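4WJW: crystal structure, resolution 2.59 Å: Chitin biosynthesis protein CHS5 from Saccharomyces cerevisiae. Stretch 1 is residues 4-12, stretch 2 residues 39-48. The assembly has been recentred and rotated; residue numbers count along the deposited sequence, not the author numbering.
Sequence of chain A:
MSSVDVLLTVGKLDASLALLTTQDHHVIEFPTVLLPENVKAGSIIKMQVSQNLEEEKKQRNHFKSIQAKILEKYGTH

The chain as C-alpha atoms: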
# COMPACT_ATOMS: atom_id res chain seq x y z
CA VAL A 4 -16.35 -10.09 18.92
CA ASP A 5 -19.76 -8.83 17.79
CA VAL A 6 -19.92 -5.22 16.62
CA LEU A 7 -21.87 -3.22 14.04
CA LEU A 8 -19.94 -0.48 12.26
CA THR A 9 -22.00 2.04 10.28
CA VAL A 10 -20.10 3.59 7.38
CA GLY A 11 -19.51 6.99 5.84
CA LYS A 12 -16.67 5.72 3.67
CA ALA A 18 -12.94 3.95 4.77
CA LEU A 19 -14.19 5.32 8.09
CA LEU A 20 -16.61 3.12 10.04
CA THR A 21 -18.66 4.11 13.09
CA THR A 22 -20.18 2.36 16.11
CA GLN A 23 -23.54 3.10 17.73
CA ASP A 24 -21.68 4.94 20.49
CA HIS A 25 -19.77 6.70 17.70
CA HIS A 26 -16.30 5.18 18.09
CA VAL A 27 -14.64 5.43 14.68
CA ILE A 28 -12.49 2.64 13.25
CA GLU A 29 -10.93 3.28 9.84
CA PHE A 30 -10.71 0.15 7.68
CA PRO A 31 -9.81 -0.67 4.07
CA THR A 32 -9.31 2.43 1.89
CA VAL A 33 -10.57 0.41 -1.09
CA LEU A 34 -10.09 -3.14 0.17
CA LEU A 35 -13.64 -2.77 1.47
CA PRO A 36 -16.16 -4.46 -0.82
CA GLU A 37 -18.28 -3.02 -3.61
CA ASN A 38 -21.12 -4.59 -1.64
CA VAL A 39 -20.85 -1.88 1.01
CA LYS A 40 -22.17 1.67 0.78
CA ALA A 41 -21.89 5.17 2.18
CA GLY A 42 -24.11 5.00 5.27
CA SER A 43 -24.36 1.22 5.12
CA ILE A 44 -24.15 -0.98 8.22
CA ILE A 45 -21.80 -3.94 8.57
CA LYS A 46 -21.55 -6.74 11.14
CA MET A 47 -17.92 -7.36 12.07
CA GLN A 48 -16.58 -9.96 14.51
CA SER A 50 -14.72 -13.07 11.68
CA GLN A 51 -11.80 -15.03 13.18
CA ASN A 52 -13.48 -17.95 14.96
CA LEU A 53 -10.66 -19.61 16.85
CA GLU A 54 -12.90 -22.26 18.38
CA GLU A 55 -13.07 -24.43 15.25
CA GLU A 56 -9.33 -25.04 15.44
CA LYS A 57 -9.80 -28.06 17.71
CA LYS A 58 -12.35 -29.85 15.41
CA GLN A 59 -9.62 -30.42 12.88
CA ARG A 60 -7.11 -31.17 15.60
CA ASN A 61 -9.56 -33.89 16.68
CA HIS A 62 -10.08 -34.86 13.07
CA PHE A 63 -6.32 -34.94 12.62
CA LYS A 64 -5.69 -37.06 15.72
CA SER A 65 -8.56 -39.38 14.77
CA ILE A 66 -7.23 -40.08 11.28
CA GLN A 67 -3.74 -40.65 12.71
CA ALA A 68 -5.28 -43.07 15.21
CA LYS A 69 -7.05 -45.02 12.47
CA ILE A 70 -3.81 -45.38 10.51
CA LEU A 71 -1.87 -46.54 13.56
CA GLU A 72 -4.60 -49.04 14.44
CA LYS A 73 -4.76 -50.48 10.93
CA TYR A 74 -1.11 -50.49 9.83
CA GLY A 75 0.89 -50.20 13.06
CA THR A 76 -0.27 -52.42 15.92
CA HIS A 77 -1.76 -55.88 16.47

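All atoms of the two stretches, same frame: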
# COMPACT_ATOMS: atom_id res chain seq x y z
N VAL A 4 -15.40 -10.97 18.24
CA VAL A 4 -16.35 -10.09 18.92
C VAL A 4 -17.69 -10.05 18.18
O VAL A 4 -18.02 -10.96 17.43
CB VAL A 4 -15.77 -8.68 19.05
N ASP A 5 -18.45 -8.99 18.41
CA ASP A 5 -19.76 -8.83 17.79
C ASP A 5 -20.18 -7.37 17.73
O ASP A 5 -20.97 -6.90 18.55
CB ASP A 5 -20.81 -9.65 18.54
N VAL A 6 -19.64 -6.64 16.76
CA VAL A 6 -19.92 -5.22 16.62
C VAL A 6 -20.91 -4.94 15.49
O VAL A 6 -21.54 -5.85 14.96
CB VAL A 6 -18.63 -4.44 16.39
N LEU A 7 -21.04 -3.66 15.15
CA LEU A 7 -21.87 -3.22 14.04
C LEU A 7 -21.43 -1.82 13.64
O LEU A 7 -21.85 -0.83 14.25
CB LEU A 7 -23.34 -3.24 14.43
N LEU A 8 -20.59 -1.73 12.62
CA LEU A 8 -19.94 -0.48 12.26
C LEU A 8 -20.60 0.20 11.06
O LEU A 8 -20.38 -0.20 9.91
CB LEU A 8 -18.47 -0.72 11.98
N THR A 9 -21.39 1.24 11.33
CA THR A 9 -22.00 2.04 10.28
C THR A 9 -20.92 2.81 9.52
O THR A 9 -19.92 3.22 10.10
CB THR A 9 -23.03 2.99 10.85
N VAL A 10 -21.13 3.00 8.23
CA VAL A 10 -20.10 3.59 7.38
C VAL A 10 -20.42 5.03 6.98
O VAL A 10 -21.56 5.48 7.06
CB VAL A 10 -19.89 2.74 6.14
N GLY A 11 -19.38 5.75 6.59
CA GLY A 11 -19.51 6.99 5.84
C GLY A 11 -18.71 6.78 4.56
O GLY A 11 -19.17 7.07 3.46
N LYS A 12 -17.49 6.26 4.75
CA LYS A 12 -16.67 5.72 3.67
C LYS A 12 -16.46 6.69 2.51
O LYS A 12 -15.74 6.38 1.56
CB LYS A 12 -17.28 4.42 3.16
N VAL A 39 -20.67 -2.74 -0.15
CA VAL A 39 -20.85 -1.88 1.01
C VAL A 39 -21.00 -0.44 0.55
O VAL A 39 -20.39 -0.04 -0.44
CB VAL A 39 -19.67 -2.02 1.96
N LYS A 40 -21.81 0.34 1.25
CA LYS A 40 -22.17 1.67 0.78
C LYS A 40 -21.89 2.77 1.79
O LYS A 40 -21.65 2.51 2.97
CB LYS A 40 -23.64 1.69 0.38
N ALA A 41 -21.91 4.01 1.30
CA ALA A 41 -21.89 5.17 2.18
C ALA A 41 -23.17 5.16 3.01
O ALA A 41 -24.27 5.10 2.45
CB ALA A 41 -21.78 6.46 1.38
N GLY A 42 -23.01 5.19 4.33
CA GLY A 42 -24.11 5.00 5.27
C GLY A 42 -24.75 3.62 5.09
O GLY A 42 -25.97 3.50 4.99
N SER A 43 -23.91 2.60 5.03
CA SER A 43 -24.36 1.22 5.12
C SER A 43 -23.87 0.65 6.45
O SER A 43 -22.89 1.14 7.01
CB SER A 43 -23.86 0.39 3.95
N ILE A 44 -24.54 -0.38 6.95
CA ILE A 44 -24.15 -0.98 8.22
C ILE A 44 -23.54 -2.35 8.00
O ILE A 44 -24.06 -3.15 7.23
CB ILE A 44 -25.35 -1.07 9.15
N ILE A 45 -22.43 -2.63 8.67
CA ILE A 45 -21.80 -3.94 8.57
C ILE A 45 -22.05 -4.74 9.85
O ILE A 45 -22.81 -4.31 10.72
CB ILE A 45 -20.31 -3.81 8.32
N LYS A 46 -21.42 -5.90 9.95
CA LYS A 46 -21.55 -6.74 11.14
C LYS A 46 -20.26 -7.51 11.40
O LYS A 46 -20.19 -8.72 11.20
CB LYS A 46 -22.72 -7.71 10.98
N MET A 47 -19.24 -6.78 11.86
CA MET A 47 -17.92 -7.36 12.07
C MET A 47 -17.89 -8.33 13.25
O MET A 47 -18.86 -8.45 13.99
CB MET A 47 -16.89 -6.25 12.27
N GLN A 48 -16.76 -9.01 13.41
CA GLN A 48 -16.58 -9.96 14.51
C GLN A 48 -15.10 -10.16 14.81
O GLN A 48 -14.57 -9.62 15.78
CB GLN A 48 -17.24 -11.28 14.17

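The two stretches run side by side in opposite directions, so that Val 4 lies beside Gln 48 at one end and Gly 11 beside Ala 41 at the other. Paired CA atoms remain close along this length; the CA atoms of Thr 9 and Ile 44 are 4.2 Å apart, those of Val 6 and Met 47 5.4 Å. Regular strand geometry is nevertheless limited to Thr 9 and Val 10, and stretch 2 has no regular helix or strand.

Main-chain hydrogen bonds tie the pair together, and they are uneven in quality. At one end, Val 4 N donates to Gln 48 O at 2.9 Å, and the CA of Gln 48 comes within 3.4 Å of Val 4 O in a CA-H...O contact. The middle is looser: Val 6 N reaches Met 47 O at 3.4 Å and Ile 45 N reaches Leu 8 O at 3.4 Å, both weak bonds. The shortest bond joins Val 10 N to Ser 43 O at 2.8 Å. The same carbonyl also receives a CA-H...O contact, with Thr 9 CA 3.5 Å from Ser 43 O, so one acceptor serves two consecutive residues of stretch 1.

Stretch 2 turns beside Val 10. Gly 42 has phi/psi of 60/48, a positive phi that favours glycine, and a weak bond from Ser 43 N to Lys 40 O (3.1 Å) spans the bend. Val 10 O faces the turn and accepts a weak hydrogen bond from Gly 42 N at 3.1 Å; Gly 42 CA also lies 3.2 Å from Val 10 O, making a CA-H...O contact. One step further, Ala 41 CA approaches Gly 11 O at 3.6 Å in another such contact.

Most side chains are modelled only to CB, so the side-chain packing can be followed only near the backbone. Val 10 directs its CA-to-CB bond toward stretch 2, and its CB rests 3.6 Å from Lys 40 O, an apolar carbon against a carbonyl of the turn. Ala 41, complete as modelled, places its methyl CB 3.4 Å from Gly 11 O. The CA-to-CB bonds of Leu 8 and Ile 45 point sideways, as do those of Val 6 and Met 47, whereas those of Asp 5, Ser 43 and Lys 46 point away from the opposing stretch. Together the stretches bury 520 Å², and the resolved contacts are dominated by main-chain atoms.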